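4-hydroxyphenylpyruvate dioxygenase (PDB 5HMQ) converts 3-dehydroshikimate to protocatechuate as a metal-dependent 3-dehydroshikimate dehydratase, in quinate and shikimate degradation. Local coordinates at the interface of chains A and B. Residues are numbered along the deposited sequence; one frame, centred on the assembly and turned at random. Chains: chain A/B, 4-hydroxyphenylpyruvate dioxygenase.

The interface of chains A and B. Residues chain A 198, 200, 202, 211, 484; chain B 505, 508-509, 513, 516.
B:Ile509 and A:Phe211 meet near the centre of an apolar patch in the dimer interface, a worked example of how one branched side chain divides its contacts among several neighbours. The two side chains run antiparallel past one another, and CG1 of B:Ile509 comes 3.5 Å from CE1 of the phenyl ring. Standing anti to the carbonyl carbon (chi1 -56°), CG1 carries CD1 toward the phenyl ring and the proline, while CG2, anti to the backbone N, faces A:Lys484. The tip, CD1, reaches CG of A:Pro198 at 3.6 Å, nearly perpendicular to the proline. Methyl CG2 lies 3.5 Å from CE of A:Lys484, whose chain, bent at chi3 (69°), brings its end obliquely across the isoleucine methyl; the amine NZ lies against the same methyl, so the contact is apolar from the isoleucine's side. A:Leu200 spans isoleucine and phenyl ring: its CD1 is 4.1 Å from CG1 of B:Ile509 and also sits 3.8 Å above the plane of the A:Phe211 ring, over the centre, which should limit tilting of the phenyl group.

The far end of the A:Phe211 ring points into chain B. CZ is 3.5 Å from CD2 of B:Tyr516, the rings meeting edge to face with their planes 58° apart, while the methyl CB of B:Ala508 touches the same CZ from a longer 4.0 Å. At the rim, in the plane of the ring, stand CB of B:Tyr516 and the carbonyl oxygen of B:Arg505, the latter 3.5 Å from CE1.

Behind this first shell, B:Arg505, B:Ala508 and B:Ile509 share helix 505-510, so one short helix presents several of the partners to A:Phe211, itself the last residue of helix 204-211. Selenomethionine A:Met202 and B:Leu513 make a looser contact at the margin. The patch joins the barrel domain of one subunit, with A:Lys484 from its dioxygenase-like part, to the dioxygenase-like part of the other, and with its symmetry twin contributes to holding the homodimer together.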
ATOM      1  N   PRO A 198     -12.739  -1.016  12.993  1.00 50.44           N
ATOM      2  CA  PRO A 198     -14.146  -1.002  12.594  1.00 50.07           C
ATOM      3  C   PRO A 198     -14.895  -2.108  13.314  1.00 48.38           C
ATOM      4  O   PRO A 198     -14.340  -3.169  13.609  1.00 49.25           O
ATOM      5  CB  PRO A 198     -14.087  -1.265  11.087  1.00 48.57           C
ATOM      6  CG  PRO A 198     -12.839  -2.075  10.922  1.00 48.60           C
ATOM      7  CD  PRO A 198     -11.864  -1.514  11.917  1.00 47.50           C
ATOM      8  N   LEU A 200     -17.037  -5.077  13.141  1.00 48.22           N
ATOM      9  CA  LEU A 200     -17.320  -6.075  12.126  1.00 49.21           C
ATOM     10  C   LEU A 200     -17.849  -7.316  12.825  1.00 52.27           C
ATOM     11  O   LEU A 200     -17.366  -7.684  13.900  1.00 53.35           O
ATOM     12  CB  LEU A 200     -16.063  -6.399  11.315  1.00 52.28           C
ATOM     13  CG  LEU A 200     -15.437  -5.187  10.616  1.00 53.10           C
ATOM     14  CD1 LEU A 200     -14.037  -5.502  10.111  1.00 54.66           C
ATOM     15  CD2 LEU A 200     -16.324  -4.690   9.483  1.00 52.89           C
HETATM   16  N   MSE A 202     -17.384 -10.451  12.992  1.00 55.84           N
HETATM   17  CA  MSE A 202     -16.461 -11.540  12.692  1.00 55.64           C
HETATM   18  C   MSE A 202     -15.721 -12.057  13.924  1.00 56.45           C
HETATM   19  O   MSE A 202     -15.738 -11.436  14.987  1.00 58.18           O
HETATM   20  CB  MSE A 202     -15.452 -11.100  11.623  1.00 54.97           C
HETATM   21  CG  MSE A 202     -14.149 -10.540  12.164  1.00 53.92           C
HETATM   22 SE   MSE A 202     -12.853 -10.131  10.756  0.78 57.63          SE
HETATM   23  CE  MSE A 202     -13.991  -9.041   9.616  1.00 59.76           C
ATOM     24  N   PHE A 211      -7.559  -5.978  11.345  1.00 47.82           N
ATOM     25  CA  PHE A 211      -8.291  -4.720  11.222  1.00 47.13           C
ATOM     26  C   PHE A 211      -7.995  -3.694  12.310  1.00 48.31           C
ATOM     27  O   PHE A 211      -8.694  -2.677  12.382  1.00 47.28           O
ATOM     28  CB  PHE A 211      -9.793  -4.997  11.156  1.00 46.96           C
ATOM     29  CG  PHE A 211     -10.197  -5.802   9.960  1.00 48.59           C
ATOM     30  CD1 PHE A 211     -10.378  -5.192   8.730  1.00 50.68           C
ATOM     31  CD2 PHE A 211     -10.378  -7.169  10.056  1.00 48.99           C
ATOM     32  CE1 PHE A 211     -10.746  -5.932   7.620  1.00 49.94           C
ATOM     33  CE2 PHE A 211     -10.746  -7.913   8.951  1.00 50.20           C
ATOM     34  CZ  PHE A 211     -10.931  -7.293   7.732  1.00 49.09           C
ATOM     35  N   LYS A 484     -21.009  -0.524   3.261  1.00 70.68           N
ATOM     36  CA  LYS A 484     -20.627   0.627   4.072  1.00 67.76           C
ATOM     37  C   LYS A 484     -19.815   1.615   3.242  1.00 63.85           C
ATOM     38  O   LYS A 484     -18.807   1.241   2.634  1.00 64.44           O
ATOM     39  CB  LYS A 484     -19.859   0.190   5.322  1.00 66.85           C
ATOM     40  CG  LYS A 484     -19.453   1.334   6.237  1.00 66.26           C
ATOM     41  CD  LYS A 484     -19.118   0.812   7.625  1.00 67.52           C
ATOM     42  CE  LYS A 484     -17.852  -0.015   7.651  1.00 68.79           C
ATOM     43  NZ  LYS A 484     -17.600  -0.581   9.008  1.00 66.85           N
TER
ATOM     44  N   ARG B 505      -7.764  -4.961   2.954  1.00 61.83           N
ATOM     45  CA  ARG B 505      -8.590  -5.025   4.155  1.00 58.28           C
ATOM     46  C   ARG B 505      -9.788  -4.079   4.056  1.00 58.25           C
ATOM     47  O   ARG B 505     -10.883  -4.410   4.522  1.00 58.03           O
ATOM     48  CB  ARG B 505      -7.753  -4.731   5.398  1.00 57.25           C
ATOM     49  CG  ARG B 505      -6.927  -3.465   5.352  1.00 62.32           C
ATOM     50  CD  ARG B 505      -6.131  -3.320   6.641  1.00 64.63           C
ATOM     51  NE  ARG B 505      -5.777  -1.932   6.920  1.00 68.15           N
ATOM     52  CZ  ARG B 505      -5.450  -1.470   8.123  1.00 70.13           C
ATOM     53  NH1 ARG B 505      -5.437  -2.286   9.170  1.00 68.40           N
ATOM     54  NH2 ARG B 505      -5.143  -0.189   8.285  1.00 72.29           N
ATOM     55  N   ALA B 508     -12.827  -5.572   2.377  1.00 63.63           N
ATOM     56  CA  ALA B 508     -13.506  -6.495   3.277  1.00 64.43           C
ATOM     57  C   ALA B 508     -14.384  -5.743   4.266  1.00 65.40           C
ATOM     58  O   ALA B 508     -15.445  -6.239   4.660  1.00 66.88           O
ATOM     59  CB  ALA B 508     -12.482  -7.355   4.017  1.00 63.66           C
ATOM     60  N   ILE B 509     -13.964  -4.543   4.668  1.00 63.06           N
ATOM     61  CA  ILE B 509     -14.807  -3.710   5.518  1.00 63.58           C
ATOM     62  C   ILE B 509     -15.948  -3.122   4.700  1.00 67.27           C
ATOM     63  O   ILE B 509     -17.111  -3.141   5.119  1.00 68.76           O
ATOM     64  CB  ILE B 509     -13.973  -2.601   6.186  1.00 61.97           C
ATOM     65  CG1 ILE B 509     -12.811  -3.194   6.983  1.00 61.51           C
ATOM     66  CG2 ILE B 509     -14.847  -1.745   7.082  1.00 60.13           C
ATOM     67  CD1 ILE B 509     -11.838  -2.153   7.492  1.00 59.48           C
ATOM     68  N   LEU B 513     -17.811  -7.903   4.829  1.00 78.52           N
ATOM     69  CA  LEU B 513     -17.497  -9.324   4.943  1.00 77.50           C
ATOM     70  C   LEU B 513     -17.239  -9.654   6.413  1.00 78.41           C
ATOM     71  O   LEU B 513     -17.371  -8.808   7.296  1.00 79.86           O
ATOM     72  CB  LEU B 513     -16.260  -9.684   4.113  1.00 75.53           C
ATOM     73  CG  LEU B 513     -16.157  -9.840   2.601  1.00 71.79           C
ATOM     74  CD1 LEU B 513     -16.240  -8.512   1.914  1.00 67.56           C
ATOM     75  CD2 LEU B 513     -14.823 -10.505   2.284  1.00 72.66           C
ATOM     76  N   TYR B 516     -12.348 -12.517   6.149  1.00 69.43           N
ATOM     77  CA  TYR B 516     -11.193 -11.957   5.461  1.00 65.80           C
ATOM     78  C   TYR B 516      -9.912 -12.529   6.040  1.00 64.72           C
ATOM     79  O   TYR B 516      -9.593 -12.300   7.217  1.00 63.89           O
ATOM     80  CB  TYR B 516     -11.194 -10.431   5.522  1.00 64.99           C
ATOM     81  CG  TYR B 516      -9.900  -9.855   4.992  1.00 62.07           C
ATOM     82  CD1 TYR B 516      -9.694  -9.740   3.620  1.00 60.53           C
ATOM     83  CD2 TYR B 516      -8.898  -9.414   5.837  1.00 59.86           C
ATOM     84  CE1 TYR B 516      -8.533  -9.224   3.112  1.00 60.81           C
ATOM     85  CE2 TYR B 516      -7.722  -8.888   5.343  1.00 58.02           C
ATOM     86  CZ  TYR B 516      -7.541  -8.792   3.973  1.00 58.98           C
ATOM     87  OH  TYR B 516      -6.353  -8.259   3.511  1.00 56.86           O
TER